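Local structure of hemoglobin component VII (Tokunagayusurika akamusi, 1X46) at residues A62-A65 with T66-S70; S17-A20 with Q21-D24; I97-G101 with R102-A106; E110-E113 with T114-A118. The protein binds heme b as a larval globin and probably carries or stores oxygen. One frame throughout, in Å; residues are numbered along the deposited sequence.

Contact 1. Residues A62-A65 with T66-S70. With HEM (protoporphyrin IX containing Fe), chain B.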
loop_
_atom_site.group_PDB
_atom_site.type_symbol
_atom_site.label_atom_id
_atom_site.label_comp_id
_atom_site.label_asym_id
_atom_site.label_seq_id
_atom_site.Cartn_x
_atom_site.Cartn_y
_atom_site.Cartn_z
ATOM N N ALA A 62 -8.224 11.515 -7.811
ATOM C CA ALA A 62 -8.273 10.228 -8.489
ATOM C C ALA A 62 -6.920 9.953 -9.172
ATOM O O ALA A 62 -6.483 8.817 -9.224
ATOM C CB ALA A 62 -9.375 10.232 -9.541
ATOM N N LEU A 63 -6.280 11.003 -9.690
ATOM C CA LEU A 63 -4.991 10.803 -10.343
ATOM C C LEU A 63 -3.972 10.189 -9.368
ATOM O O LEU A 63 -3.348 9.161 -9.673
ATOM C CB LEU A 63 -4.483 12.120 -10.937
ATOM C CG LEU A 63 -3.053 12.040 -11.515
ATOM C CD1 LEU A 63 -2.866 10.954 -12.603
ATOM C CD2 LEU A 63 -2.709 13.455 -12.046
ATOM N N HIS A 64 -3.825 10.778 -8.178
ATOM C CA HIS A 64 -2.842 10.240 -7.248
ATOM C C HIS A 64 -3.262 8.826 -6.750
ATOM O O HIS A 64 -2.423 7.929 -6.605
ATOM C CB HIS A 64 -2.575 11.145 -6.047
ATOM C CG HIS A 64 -1.431 10.639 -5.265
ATOM N ND1 HIS A 64 -0.153 10.662 -5.779
ATOM C CD2 HIS A 64 -1.376 9.890 -4.139
ATOM C CE1 HIS A 64 0.657 10.028 -4.952
ATOM N NE2 HIS A 64 -0.061 9.524 -3.969
ATOM N N ALA A 65 -4.555 8.670 -6.475
ATOM C CA ALA A 65 -5.077 7.384 -6.041
ATOM C C ALA A 65 -4.748 6.286 -7.055
ATOM O O ALA A 65 -4.311 5.182 -6.689
ATOM C CB ALA A 65 -6.599 7.482 -5.786
ATOM N N THR A 66 -4.934 6.613 -8.333
ATOM C CA THR A 66 -4.613 5.686 -9.413
ATOM C C THR A 66 -3.132 5.386 -9.512
ATOM O O THR A 66 -2.753 4.224 -9.766
ATOM C CB THR A 66 -5.180 6.257 -10.736
ATOM O OG1 THR A 66 -6.584 6.405 -10.573
ATOM C CG2 THR A 66 -5.009 5.248 -11.914
ATOM N N ARG A 67 -2.293 6.412 -9.329
ATOM C CA ARG A 67 -0.846 6.196 -9.324
ATOM C C ARG A 67 -0.419 5.206 -8.235
ATOM O O ARG A 67 0.392 4.316 -8.512
ATOM C CB ARG A 67 -0.109 7.527 -9.143
ATOM C CG ARG A 67 -0.197 8.399 -10.376
ATOM C CD ARG A 67 0.431 9.789 -10.171
ATOM N NE ARG A 67 0.597 10.452 -11.460
ATOM C CZ ARG A 67 0.613 11.754 -11.665
ATOM N NH1 ARG A 67 0.487 12.619 -10.649
ATOM N NH2 ARG A 67 0.753 12.183 -12.925
ATOM N N ILE A 68 -0.933 5.352 -7.001
ATOM C CA ILE A 68 -0.562 4.470 -5.886
ATOM C C ILE A 68 -0.984 3.057 -6.230
ATOM O O ILE A 68 -0.208 2.111 -6.109
ATOM C CB ILE A 68 -1.272 4.883 -4.562
ATOM C CG1 ILE A 68 -0.702 6.213 -4.064
ATOM C CG2 ILE A 68 -1.079 3.781 -3.455
ATOM C CD1 ILE A 68 -1.477 6.771 -2.853
ATOM N N VAL A 69 -2.220 2.926 -6.686
ATOM C CA VAL A 69 -2.795 1.606 -6.917
ATOM C C VAL A 69 -2.137 0.901 -8.090
ATOM O O VAL A 69 -1.974 -0.312 -8.077
ATOM C CB VAL A 69 -4.330 1.707 -7.082
ATOM C CG1 VAL A 69 -4.909 0.448 -7.766
ATOM C CG2 VAL A 69 -4.947 1.912 -5.713
ATOM N N SER A 70 -1.698 1.678 -9.072
ATOM C CA SER A 70 -0.960 1.126 -10.201
ATOM C C SER A 70 0.273 0.367 -9.719
ATOM O O SER A 70 0.565 -0.728 -10.192
ATOM C CB SER A 70 -0.536 2.214 -11.169
ATOM O OG SER A 70 0.049 1.646 -12.340
HETATM C CHA HEM B . 4.079 10.169 -4.608
HETATM C CHB HEM B . 3.304 5.383 -4.540
HETATM C CHC HEM B . 3.011 5.523 0.292
HETATM C CHD HEM B . 3.765 10.295 0.252
HETATM C C1A HEM B . 3.831 8.883 -4.998
HETATM C C2A HEM B . 3.734 8.442 -6.373
HETATM C C3A HEM B . 3.518 7.132 -6.332
HETATM C C4A HEM B . 3.524 6.675 -4.970
HETATM C CMA HEM B . 3.345 6.208 -7.559
HETATM C CAA HEM B . 3.757 9.372 -7.627
HETATM C CBA HEM B . 5.144 9.877 -8.077
HETATM C CGA HEM B . 5.991 8.724 -8.559
HETATM O O1A HEM B . 7.086 8.506 -8.002
HETATM O O2A HEM B . 5.574 8.007 -9.512
HETATM C C1B HEM B . 3.105 5.000 -3.241
HETATM C C2B HEM B . 2.790 3.675 -2.760
HETATM C C3B HEM B . 2.708 3.718 -1.411
HETATM C C4B HEM B . 2.998 5.085 -1.021
HETATM C CMB HEM B . 2.569 2.455 -3.695
HETATM C CAB HEM B . 2.392 2.628 -0.361
HETATM C CBB HEM B . 2.261 1.329 -0.633
HETATM C C1C HEM B . 3.180 6.810 0.719
HETATM C C2C HEM B . 3.160 7.294 2.097
HETATM C C3C HEM B . 3.334 8.614 2.080
HETATM C C4C HEM B . 3.520 9.019 0.701
HETATM C CMC HEM B . 2.966 6.395 3.344
HETATM C CAC HEM B . 3.390 9.573 3.298
HETATM C C1D HEM B . 3.969 10.668 -1.047
HETATM C C2D HEM B . 4.239 12.021 -1.460
HETATM C C3D HEM B . 4.345 11.978 -2.954
HETATM C C4D HEM B . 4.081 10.602 -3.304
HETATM C CMD HEM B . 4.390 13.247 -0.536
HETATM C CAD HEM B . 4.626 13.185 -3.884
HETATM C CBD HEM B . 3.345 13.963 -4.163
HETATM C CGD HEM B . 3.653 15.211 -4.967
HETATM O O1D HEM B . 4.711 15.268 -5.636
HETATM O O2D HEM B . 2.842 16.166 -4.915
HETATM N NA HEM B . 3.711 7.787 -4.174
HETATM N NB HEM B . 3.202 5.855 -2.139
HETATM N NC HEM B . 3.417 7.889 -0.113
HETATM N ND HEM B . 3.903 9.826 -2.165
HETATM FE FE HEM B . 3.565 7.837 -2.148
HETATM O O HOH W 1 0.827 12.338 -7.777
HETATM O O HOH W 2 1.517 8.202 -2.149
#
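Part of the distal wall of the globin heme pocket comes from about two turns of helix 59-78, the E helix of the fold, where His64 and Ile68 meet beside the porphyrin. The imidazole of His64 crosses the isoleucine side chain aslant, and its NE2 lies 3.3 Å from CD1 of Ile68. With CG anti to the backbone N (chi1 -171°), the ring is carried away from the helix toward the heme, and its CE1 comes edge-on to within 3.4 Å of C1A of the heme. Both ring nitrogens meet waters in the ring plane. NE2 of His64 is hydrogen-bonded at 2.7 Å to the water that ligates the iron, the role of a distal histidine, while ND1 shares a second water with NH1 of Arg67. Were His64 replaced by an alanine, the iron-bound water would be likely to lose this partner and a gap to open beside Ile68. Ala65 and Ile68 also pack on Leu30 of helix 26-36. On the outer side, the extended Arg67 lays one face of its guanidinium over Leu63, with CG of Leu63 3.6 Å above its plane. Thr66 bonds back one turn to the carbonyl O of Ala62, which accepts twice, reached from opposite faces of its plane by N and by the hydroxyl OG1 of Thr66, each at 2.8 Å.

Contact 2. Residues S17-A20 with Q21-D24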
loop_
_atom_site.group_PDB
_atom_site.type_symbol
_atom_site.label_atom_id
_atom_site.label_comp_id
_atom_site.label_asym_id
_atom_site.label_seq_id
_atom_site.Cartn_x
_atom_site.Cartn_y
_atom_site.Cartn_z
ATOM N N SER A 17 -6.350 -12.229 -3.771
ATOM C CA SER A 17 -7.810 -12.286 -3.855
ATOM C C SER A 17 -8.512 -11.182 -3.076
ATOM O O SER A 17 -9.493 -10.622 -3.555
ATOM C CB SER A 17 -8.365 -13.660 -3.479
ATOM O OG SER A 17 -7.932 -14.069 -2.205
ATOM N N SER A 18 -7.996 -10.846 -1.888
ATOM C CA SER A 18 -8.585 -9.769 -1.123
ATOM C C SER A 18 -8.284 -8.399 -1.759
ATOM O O SER A 18 -9.127 -7.506 -1.772
ATOM C CB SER A 18 -8.157 -9.846 0.365
ATOM O OG SER A 18 -6.758 -9.731 0.525
ATOM N N TRP A 19 -7.089 -8.267 -2.336
ATOM C CA TRP A 19 -6.766 -7.082 -3.118
ATOM C C TRP A 19 -7.727 -6.870 -4.282
ATOM O O TRP A 19 -8.154 -5.749 -4.557
ATOM C CB TRP A 19 -5.314 -7.150 -3.600
ATOM C CG TRP A 19 -4.943 -5.977 -4.463
ATOM C CD1 TRP A 19 -4.569 -6.019 -5.790
ATOM C CD2 TRP A 19 -4.877 -4.598 -4.068
ATOM N NE1 TRP A 19 -4.283 -4.745 -6.227
ATOM C CE2 TRP A 19 -4.460 -3.858 -5.194
ATOM C CE3 TRP A 19 -5.118 -3.914 -2.868
ATOM C CZ2 TRP A 19 -4.310 -2.449 -5.161
ATOM C CZ3 TRP A 19 -4.958 -2.523 -2.834
ATOM C CH2 TRP A 19 -4.569 -1.810 -3.977
ATOM N N ALA A 20 -8.019 -7.965 -4.981
ATOM C CA ALA A 20 -8.934 -7.890 -6.116
ATOM C C ALA A 20 -10.323 -7.355 -5.723
ATOM O O ALA A 20 -11.049 -6.809 -6.567
ATOM C CB ALA A 20 -9.050 -9.268 -6.791
ATOM N N GLN A 21 -10.671 -7.492 -4.439
ATOM C CA GLN A 21 -11.958 -7.010 -3.935
ATOM C C GLN A 21 -11.974 -5.487 -3.717
ATOM O O GLN A 21 -13.049 -4.890 -3.619
ATOM C CB GLN A 21 -12.303 -7.711 -2.616
ATOM C CG GLN A 21 -12.641 -9.187 -2.742
ATOM C CD GLN A 21 -13.390 -9.701 -1.523
ATOM O OE1 GLN A 21 -14.509 -9.237 -1.236
ATOM N NE2 GLN A 21 -12.779 -10.635 -0.799
ATOM N N ILE A 22 -10.798 -4.858 -3.620
ATOM C CA ILE A 22 -10.723 -3.423 -3.347
ATOM C C ILE A 22 -9.947 -2.623 -4.376
ATOM O O ILE A 22 -9.933 -1.392 -4.309
ATOM C CB ILE A 22 -10.160 -3.169 -1.917
ATOM C CG1 ILE A 22 -8.685 -3.600 -1.818
ATOM C CG2 ILE A 22 -11.033 -3.894 -0.868
ATOM C CD1 ILE A 22 -7.998 -2.973 -0.606
ATOM N N HIS A 23 -9.319 -3.287 -5.347
ATOM C CA HIS A 23 -8.435 -2.521 -6.226
ATOM C C HIS A 23 -9.103 -1.555 -7.191
ATOM O O HIS A 23 -8.430 -0.676 -7.757
ATOM C CB HIS A 23 -7.380 -3.406 -6.895
ATOM C CG HIS A 23 -7.909 -4.403 -7.874
ATOM N ND1 HIS A 23 -9.212 -4.424 -8.318
ATOM C CD2 HIS A 23 -7.280 -5.418 -8.514
ATOM C CE1 HIS A 23 -9.365 -5.412 -9.181
ATOM N NE2 HIS A 23 -8.206 -6.025 -9.328
ATOM N N ASP A 24 -10.425 -1.674 -7.342
ATOM C CA ASP A 24 -11.164 -0.728 -8.121
ATOM C C ASP A 24 -11.823 0.319 -7.221
ATOM O O ASP A 24 -12.686 1.086 -7.659
ATOM C CB ASP A 24 -12.182 -1.465 -8.984
ATOM C CG ASP A 24 -13.270 -2.117 -8.171
ATOM O OD1 ASP A 24 -13.013 -2.573 -7.029
ATOM O OD2 ASP A 24 -14.431 -2.217 -8.611
HETATM O O HOH W 3 -13.490 -5.311 -6.987
#
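His23 stands almost upright on the indole of Trp19, its plane 87° from that of the five-membered ring, in an edge-to-face pair in which the centroids of these two rings are 5.1 Å from each other. The imidazole supplies the edge, and Trp19 NE1 lies in the plane of that ring. At the foot of the imidazole, CB of His23 lies over the face of the five-membered ring of Trp19, 3.6 Å from its centroid, as a CH-pi contact. The first torsion of His23 places CG between the backbone N and the carbonyl carbon (chi1 67°), which folds the imidazole back over Ala20. There CA of Ala20 makes a second CH-pi contact, 3.8 Å from the centre of the imidazole. These contacts lie where the A helix of the globin fold gives way to the turn toward helix 26-36. The carbonyl O of Trp19 receives N of Ile22 at 2.9 Å and, in a weak bond, N of His23. Ile22 crosses the indole at about a right angle, CG1 lying 3.7 Å from CE3 of Trp19, and its side chain also packs on helix 106-123. The indole NE1 is hydrogen-bonded to Asn73 OD1 of helix 59-78, which helps to set the rotation of the ring that His23 meets. Farther out, a water donates to both Ala20 O and Asp24 OD1, at 2.8 Å from Asp24 OD1.

Contact 3. Residues I97-G101 with R102-A106. With HEM (protoporphyrin IX containing Fe), chain B.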
loop_
_atom_site.group_PDB
_atom_site.type_symbol
_atom_site.label_atom_id
_atom_site.label_comp_id
_atom_site.label_asym_id
_atom_site.label_seq_id
_atom_site.Cartn_x
_atom_site.Cartn_y
_atom_site.Cartn_z
ATOM N N ILE A 97 13.376 4.623 -2.610
ATOM C CA ILE A 97 14.236 5.727 -3.055
ATOM C C ILE A 97 13.404 6.988 -3.296
ATOM O O ILE A 97 13.753 8.093 -2.838
ATOM C CB ILE A 97 14.994 5.316 -4.345
ATOM C CG1 ILE A 97 16.067 4.269 -4.024
ATOM C CG2 ILE A 97 15.662 6.533 -5.006
ATOM C CD1 ILE A 97 16.437 3.397 -5.213
ATOM N N ASN A 98 12.281 6.824 -3.993
ATOM C CA ASN A 98 11.464 7.984 -4.340
ATOM C C ASN A 98 10.880 8.644 -3.092
ATOM O O ASN A 98 10.808 9.870 -2.995
ATOM C CB ASN A 98 10.326 7.608 -5.286
ATOM C CG ASN A 98 10.809 7.117 -6.643
ATOM O OD1 ASN A 98 11.995 7.236 -6.987
ATOM N ND2 ASN A 98 9.896 6.549 -7.408
ATOM N N HIS A 99 10.449 7.831 -2.132
ATOM C CA HIS A 99 9.825 8.376 -0.943
ATOM C C HIS A 99 10.826 8.942 0.057
ATOM O O HIS A 99 10.470 9.796 0.859
ATOM C CB HIS A 99 8.871 7.354 -0.308
ATOM C CG HIS A 99 7.588 7.219 -1.068
ATOM N ND1 HIS A 99 7.431 6.339 -2.124
ATOM C CD2 HIS A 99 6.420 7.891 -0.959
ATOM C CE1 HIS A 99 6.211 6.469 -2.617
ATOM N NE2 HIS A 99 5.573 7.397 -1.926
ATOM N N LYS A 100 12.073 8.470 -0.014
ATOM C CA LYS A 100 13.127 9.062 0.837
ATOM C C LYS A 100 13.216 10.555 0.554
ATOM O O LYS A 100 13.347 11.359 1.486
ATOM C CB LYS A 100 14.487 8.429 0.568
ATOM C CG LYS A 100 15.570 8.938 1.558
ATOM C CD LYS A 100 16.927 8.354 1.196
ATOM C CE LYS A 100 18.080 9.053 1.934
ATOM N NZ LYS A 100 19.398 8.641 1.327
ATOM N N GLY A 101 13.139 10.910 -0.729
ATOM C CA GLY A 101 13.247 12.298 -1.155
ATOM C C GLY A 101 12.094 13.175 -0.692
ATOM O O GLY A 101 12.174 14.407 -0.761
ATOM N N ARG A 102 11.020 12.540 -0.221
ATOM C CA ARG A 102 9.809 13.233 0.207
ATOM C C ARG A 102 9.658 13.289 1.720
ATOM O O ARG A 102 8.632 13.732 2.203
ATOM C CB ARG A 102 8.591 12.518 -0.375
ATOM C CG ARG A 102 8.617 12.476 -1.934
ATOM C CD ARG A 102 7.658 11.484 -2.521
ATOM N NE ARG A 102 7.821 11.411 -3.962
ATOM C CZ ARG A 102 7.659 10.323 -4.702
ATOM N NH1 ARG A 102 7.257 9.173 -4.163
ATOM N NH2 ARG A 102 7.906 10.388 -6.011
ATOM N N GLY A 103 10.674 12.816 2.441
ATOM C CA GLY A 103 10.656 12.801 3.904
ATOM C C GLY A 103 9.649 11.839 4.519
ATOM O O GLY A 103 9.142 12.070 5.614
ATOM N N VAL A 104 9.334 10.766 3.802
ATOM C CA VAL A 104 8.394 9.763 4.300
ATOM C C VAL A 104 9.157 8.740 5.135
ATOM O O VAL A 104 10.197 8.220 4.682
ATOM C CB VAL A 104 7.661 9.087 3.110
ATOM C CG1 VAL A 104 6.762 7.961 3.595
ATOM C CG2 VAL A 104 6.850 10.127 2.334
ATOM N N THR A 105 8.655 8.464 6.340
ATOM C CA THR A 105 9.332 7.566 7.293
ATOM C C THR A 105 8.803 6.142 7.245
ATOM O O THR A 105 7.742 5.850 6.635
ATOM C CB THR A 105 9.128 8.047 8.753
ATOM O OG1 THR A 105 7.734 8.002 9.075
ATOM C CG2 THR A 105 9.482 9.537 8.948
ATOM N N ALA A 106 9.535 5.267 7.927
ATOM C CA ALA A 106 9.074 3.901 8.096
ATOM C C ALA A 106 7.690 3.872 8.776
ATOM O O ALA A 106 6.797 3.120 8.366
ATOM C CB ALA A 106 10.119 3.092 8.911
HETATM C CHA HEM B . 4.079 10.169 -4.608
HETATM C CHB HEM B . 3.304 5.383 -4.540
HETATM C CHC HEM B . 3.011 5.523 0.292
HETATM C CHD HEM B . 3.765 10.295 0.252
HETATM C C1A HEM B . 3.831 8.883 -4.998
HETATM C C2A HEM B . 3.734 8.442 -6.373
HETATM C C3A HEM B . 3.518 7.132 -6.332
HETATM C C4A HEM B . 3.524 6.675 -4.970
HETATM C CMA HEM B . 3.345 6.208 -7.559
HETATM C CAA HEM B . 3.757 9.372 -7.627
HETATM C CBA HEM B . 5.144 9.877 -8.077
HETATM C CGA HEM B . 5.991 8.724 -8.559
HETATM O O1A HEM B . 7.086 8.506 -8.002
HETATM O O2A HEM B . 5.574 8.007 -9.512
HETATM C C1B HEM B . 3.105 5.000 -3.241
HETATM C C2B HEM B . 2.790 3.675 -2.760
HETATM C C3B HEM B . 2.708 3.718 -1.411
HETATM C C4B HEM B . 2.998 5.085 -1.021
HETATM C CMB HEM B . 2.569 2.455 -3.695
HETATM C CAB HEM B . 2.392 2.628 -0.361
HETATM C CBB HEM B . 2.261 1.329 -0.633
HETATM C C1C HEM B . 3.180 6.810 0.719
HETATM C C2C HEM B . 3.160 7.294 2.097
HETATM C C3C HEM B . 3.334 8.614 2.080
HETATM C C4C HEM B . 3.520 9.019 0.701
HETATM C CMC HEM B . 2.966 6.395 3.344
HETATM C CAC HEM B . 3.390 9.573 3.298
HETATM C C1D HEM B . 3.969 10.668 -1.047
HETATM C C2D HEM B . 4.239 12.021 -1.460
HETATM C C3D HEM B . 4.345 11.978 -2.954
HETATM C C4D HEM B . 4.081 10.602 -3.304
HETATM C CMD HEM B . 4.390 13.247 -0.536
HETATM C CAD HEM B . 4.626 13.185 -3.884
HETATM C CBD HEM B . 3.345 13.963 -4.163
HETATM C CGD HEM B . 3.653 15.211 -4.967
HETATM O O1D HEM B . 4.711 15.268 -5.636
HETATM O O2D HEM B . 2.842 16.166 -4.915
HETATM N NA HEM B . 3.711 7.787 -4.174
HETATM N NB HEM B . 3.202 5.855 -2.139
HETATM N NC HEM B . 3.417 7.889 -0.113
HETATM N ND HEM B . 3.903 9.826 -2.165
HETATM FE FE HEM B . 3.565 7.837 -2.148
HETATM O O HOH W 4 7.209 6.855 -5.903
HETATM O O HOH W 2 1.517 8.202 -2.149
#
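Arg102 brings NH1 over the centre of the His99 imidazole, 3.2 Å above the plane of the ring that coordinates the heme iron. The guanidinium stands nearly perpendicular to this ring, at 88°, so that its NH1 edge points at the imidazole face. NE2 of His99 binds the iron at 2.1 Å, as the proximal histidine of a globin, and ND1 is fixed by a hydrogen bond to Gln95 O. One guanidinium face lies over CHA of the heme and the opposite one against Asn98 O. From its edge, NH2 of Arg102 donates to propionate O1A of the heme at 2.9 Å, and a water joins Asn98 ND2, Arg102 NH1 and that same oxygen. The guanidinium probably offsets the propionate charge, and the water adds a second link. Val104 CG2 packs 3.6 Å from CAC of the heme. A Schellman motif at Gly103 ends the helix, Gly103 N reaching Lys100 O and Val104 N bonding weakly to His99 O. Thr105 then N-caps helix 106-123, so the contact forms the corner joining it to helix 85-100.

Contact 4. Residues E110-E113 with T114-A118. With HEM (protoporphyrin IX containing Fe), chain B.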
loop_
_atom_site.group_PDB
_atom_site.type_symbol
_atom_site.label_atom_id
_atom_site.label_comp_id
_atom_site.label_asym_id
_atom_site.label_seq_id
_atom_site.Cartn_x
_atom_site.Cartn_y
_atom_site.Cartn_z
ATOM N N GLU A 110 3.962 2.274 7.806
ATOM C CA GLU A 110 3.148 1.471 8.701
ATOM C C GLU A 110 1.738 2.057 8.883
ATOM O O GLU A 110 0.779 1.302 9.002
ATOM C CB GLU A 110 3.819 1.339 10.075
ATOM C CG GLU A 110 5.118 0.543 10.074
ATOM C CD GLU A 110 5.686 0.355 11.477
ATOM O OE1 GLU A 110 5.219 1.015 12.436
ATOM O OE2 GLU A 110 6.580 -0.498 11.622
ATOM N N GLU A 111 1.639 3.393 8.878
ATOM C CA GLU A 111 0.339 4.069 8.982
ATOM C C GLU A 111 -0.515 3.735 7.751
ATOM O O GLU A 111 -1.716 3.474 7.873
ATOM C CB GLU A 111 0.555 5.572 9.124
ATOM C CG GLU A 111 1.138 5.949 10.476
ATOM C CD GLU A 111 1.602 7.388 10.542
ATOM O OE1 GLU A 111 1.820 8.033 9.468
ATOM O OE2 GLU A 111 1.728 7.908 11.690
ATOM N N PHE A 112 0.129 3.716 6.582
ATOM C CA PHE A 112 -0.582 3.351 5.346
ATOM C C PHE A 112 -1.083 1.910 5.458
ATOM O O PHE A 112 -2.226 1.594 5.116
ATOM C CB PHE A 112 0.342 3.520 4.120
ATOM C CG PHE A 112 -0.356 3.217 2.822
ATOM C CD1 PHE A 112 -0.947 4.244 2.106
ATOM C CD2 PHE A 112 -0.473 1.899 2.356
ATOM C CE1 PHE A 112 -1.630 3.974 0.919
ATOM C CE2 PHE A 112 -1.151 1.618 1.162
ATOM C CZ PHE A 112 -1.740 2.687 0.465
ATOM N N GLU A 113 -0.236 1.016 5.969
ATOM C CA GLU A 113 -0.650 -0.363 6.230
ATOM C C GLU A 113 -1.856 -0.429 7.186
ATOM O O GLU A 113 -2.805 -1.151 6.939
ATOM C CB GLU A 113 0.536 -1.168 6.771
ATOM C CG GLU A 113 0.163 -2.544 7.312
ATOM C CD GLU A 113 1.313 -3.281 8.013
ATOM O OE1 GLU A 113 2.344 -2.687 8.312
ATOM O OE2 GLU A 113 1.112 -4.482 8.335
ATOM N N THR A 114 -1.775 0.297 8.299
ATOM C CA THR A 114 -2.857 0.310 9.273
ATOM C C THR A 114 -4.189 0.731 8.664
ATOM O O THR A 114 -5.223 0.047 8.854
ATOM C CB THR A 114 -2.468 1.217 10.442
ATOM O OG1 THR A 114 -1.345 0.613 11.130
ATOM C CG2 THR A 114 -3.605 1.289 11.474
ATOM N N ALA A 115 -4.139 1.806 7.870
ATOM C CA ALA A 115 -5.353 2.248 7.207
ATOM C C ALA A 115 -5.870 1.229 6.188
ATOM O O ALA A 115 -7.067 1.009 6.132
ATOM C CB ALA A 115 -5.162 3.608 6.546
ATOM N N LEU A 116 -4.975 0.640 5.379
ATOM C CA LEU A 116 -5.382 -0.361 4.396
ATOM C C LEU A 116 -5.986 -1.578 5.087
ATOM O O LEU A 116 -6.933 -2.176 4.575
ATOM C CB LEU A 116 -4.192 -0.777 3.513
ATOM C CG LEU A 116 -4.598 -1.575 2.251
ATOM C CD1 LEU A 116 -5.306 -0.680 1.278
ATOM C CD2 LEU A 116 -3.397 -2.197 1.526
ATOM N N GLU A 117 -5.411 -2.002 6.234
ATOM C CA GLU A 117 -5.949 -3.133 6.980
ATOM C C GLU A 117 -7.392 -2.875 7.400
ATOM O O GLU A 117 -8.274 -3.763 7.268
ATOM C CB GLU A 117 -5.111 -3.475 8.222
ATOM C CG GLU A 117 -3.727 -4.011 7.944
ATOM C CD GLU A 117 -2.862 -4.072 9.200
ATOM O OE1 GLU A 117 -3.028 -3.224 10.105
ATOM O OE2 GLU A 117 -2.002 -4.974 9.282
ATOM N N ALA A 118 -7.643 -1.663 7.899
ATOM C CA ALA A 118 -9.005 -1.297 8.286
ATOM C C ALA A 118 -9.926 -1.297 7.077
ATOM O O ALA A 118 -11.050 -1.753 7.147
ATOM C CB ALA A 118 -9.026 0.050 8.980
HETATM C CHA HEM B . 4.079 10.169 -4.608
HETATM C CHB HEM B . 3.304 5.383 -4.540
HETATM C CHC HEM B . 3.011 5.523 0.292
HETATM C CHD HEM B . 3.765 10.295 0.252
HETATM C C1A HEM B . 3.831 8.883 -4.998
HETATM C C2A HEM B . 3.734 8.442 -6.373
HETATM C C3A HEM B . 3.518 7.132 -6.332
HETATM C C4A HEM B . 3.524 6.675 -4.970
HETATM C CMA HEM B . 3.345 6.208 -7.559
HETATM C CAA HEM B . 3.757 9.372 -7.627
HETATM C CBA HEM B . 5.144 9.877 -8.077
HETATM C CGA HEM B . 5.991 8.724 -8.559
HETATM O O1A HEM B . 7.086 8.506 -8.002
HETATM O O2A HEM B . 5.574 8.007 -9.512
HETATM C C1B HEM B . 3.105 5.000 -3.241
HETATM C C2B HEM B . 2.790 3.675 -2.760
HETATM C C3B HEM B . 2.708 3.718 -1.411
HETATM C C4B HEM B . 2.998 5.085 -1.021
HETATM C CMB HEM B . 2.569 2.455 -3.695
HETATM C CAB HEM B . 2.392 2.628 -0.361
HETATM C CBB HEM B . 2.261 1.329 -0.633
HETATM C C1C HEM B . 3.180 6.810 0.719
HETATM C C2C HEM B . 3.160 7.294 2.097
HETATM C C3C HEM B . 3.334 8.614 2.080
HETATM C C4C HEM B . 3.520 9.019 0.701
HETATM C CMC HEM B . 2.966 6.395 3.344
HETATM C CAC HEM B . 3.390 9.573 3.298
HETATM C C1D HEM B . 3.969 10.668 -1.047
HETATM C C2D HEM B . 4.239 12.021 -1.460
HETATM C C3D HEM B . 4.345 11.978 -2.954
HETATM C C4D HEM B . 4.081 10.602 -3.304
HETATM C CMD HEM B . 4.390 13.247 -0.536
HETATM C CAD HEM B . 4.626 13.185 -3.884
HETATM C CBD HEM B . 3.345 13.963 -4.163
HETATM C CGD HEM B . 3.653 15.211 -4.967
HETATM O O1D HEM B . 4.711 15.268 -5.636
HETATM O O2D HEM B . 2.842 16.166 -4.915
HETATM N NA HEM B . 3.711 7.787 -4.174
HETATM N NB HEM B . 3.202 5.855 -2.139
HETATM N NC HEM B . 3.417 7.889 -0.113
HETATM N ND HEM B . 3.903 9.826 -2.165
HETATM FE FE HEM B . 3.565 7.837 -2.148
HETATM O O HOH W 2 1.517 8.202 -2.149
#
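Four regular i to i+4 bonds, from Thr114 N to Glu110 O through to Glu117 N to Glu113 O at 2.8 Å, run through these two turns of helix 106-123. On the inner side, Phe112 and Leu116 meet loosely, CE2 to CD2 at 4.4 Å. The CB-CG bond of Phe112 runs opposite the backbone N (chi1 -177°), which sends the phenyl ring to the heme, one face against a vinyl group, with Phe112 CE2 3.9 Å from CBB of the heme. The helix is the G helix of the globin fold, and Leu116 continues its inner face against Trp135 and Phe139 of helix 129-146. Elsewhere on these turns, Glu113 and Glu117 cross with carboxylate planes 62° apart and OE2 atoms 3.3 Å from each other. Asp136 adds a third acidic group, which may raise the proton affinity of the cluster, and Glu117 OE2 makes a long, weak ion pair with Lys132. Exchanging Glu117 for a glutamine would probably lose the charge that pairs with Lys132. Glu113 is held from its other oxygen, OE1, by the hydroxyl of Tyr143.

Overall arrangement
Along the chain the order is contact 2, contact 1, contact 3, contact 4, all within one all-helical globin chain. Contacts 1, 3 and 4 each touch the heme, with centres 17 to 18 Å apart: helix 59-78 covers the distal side, the end of helix 85-100 the proximal side, and helix 106-123 approaches a vinyl edge. The iron-bound water lies between contacts 1 and 3. Contact 2 lies away from the heme, its centre about 26 Å from that of contact 3 and across the chain's centre, yet it touches contact 1 through Trp19 and Val69 and contact 4 through Ile22 and Leu116. Ile68 and Phe112 link contacts 1 and 4, making the pocket wall continuous with the interhelical core.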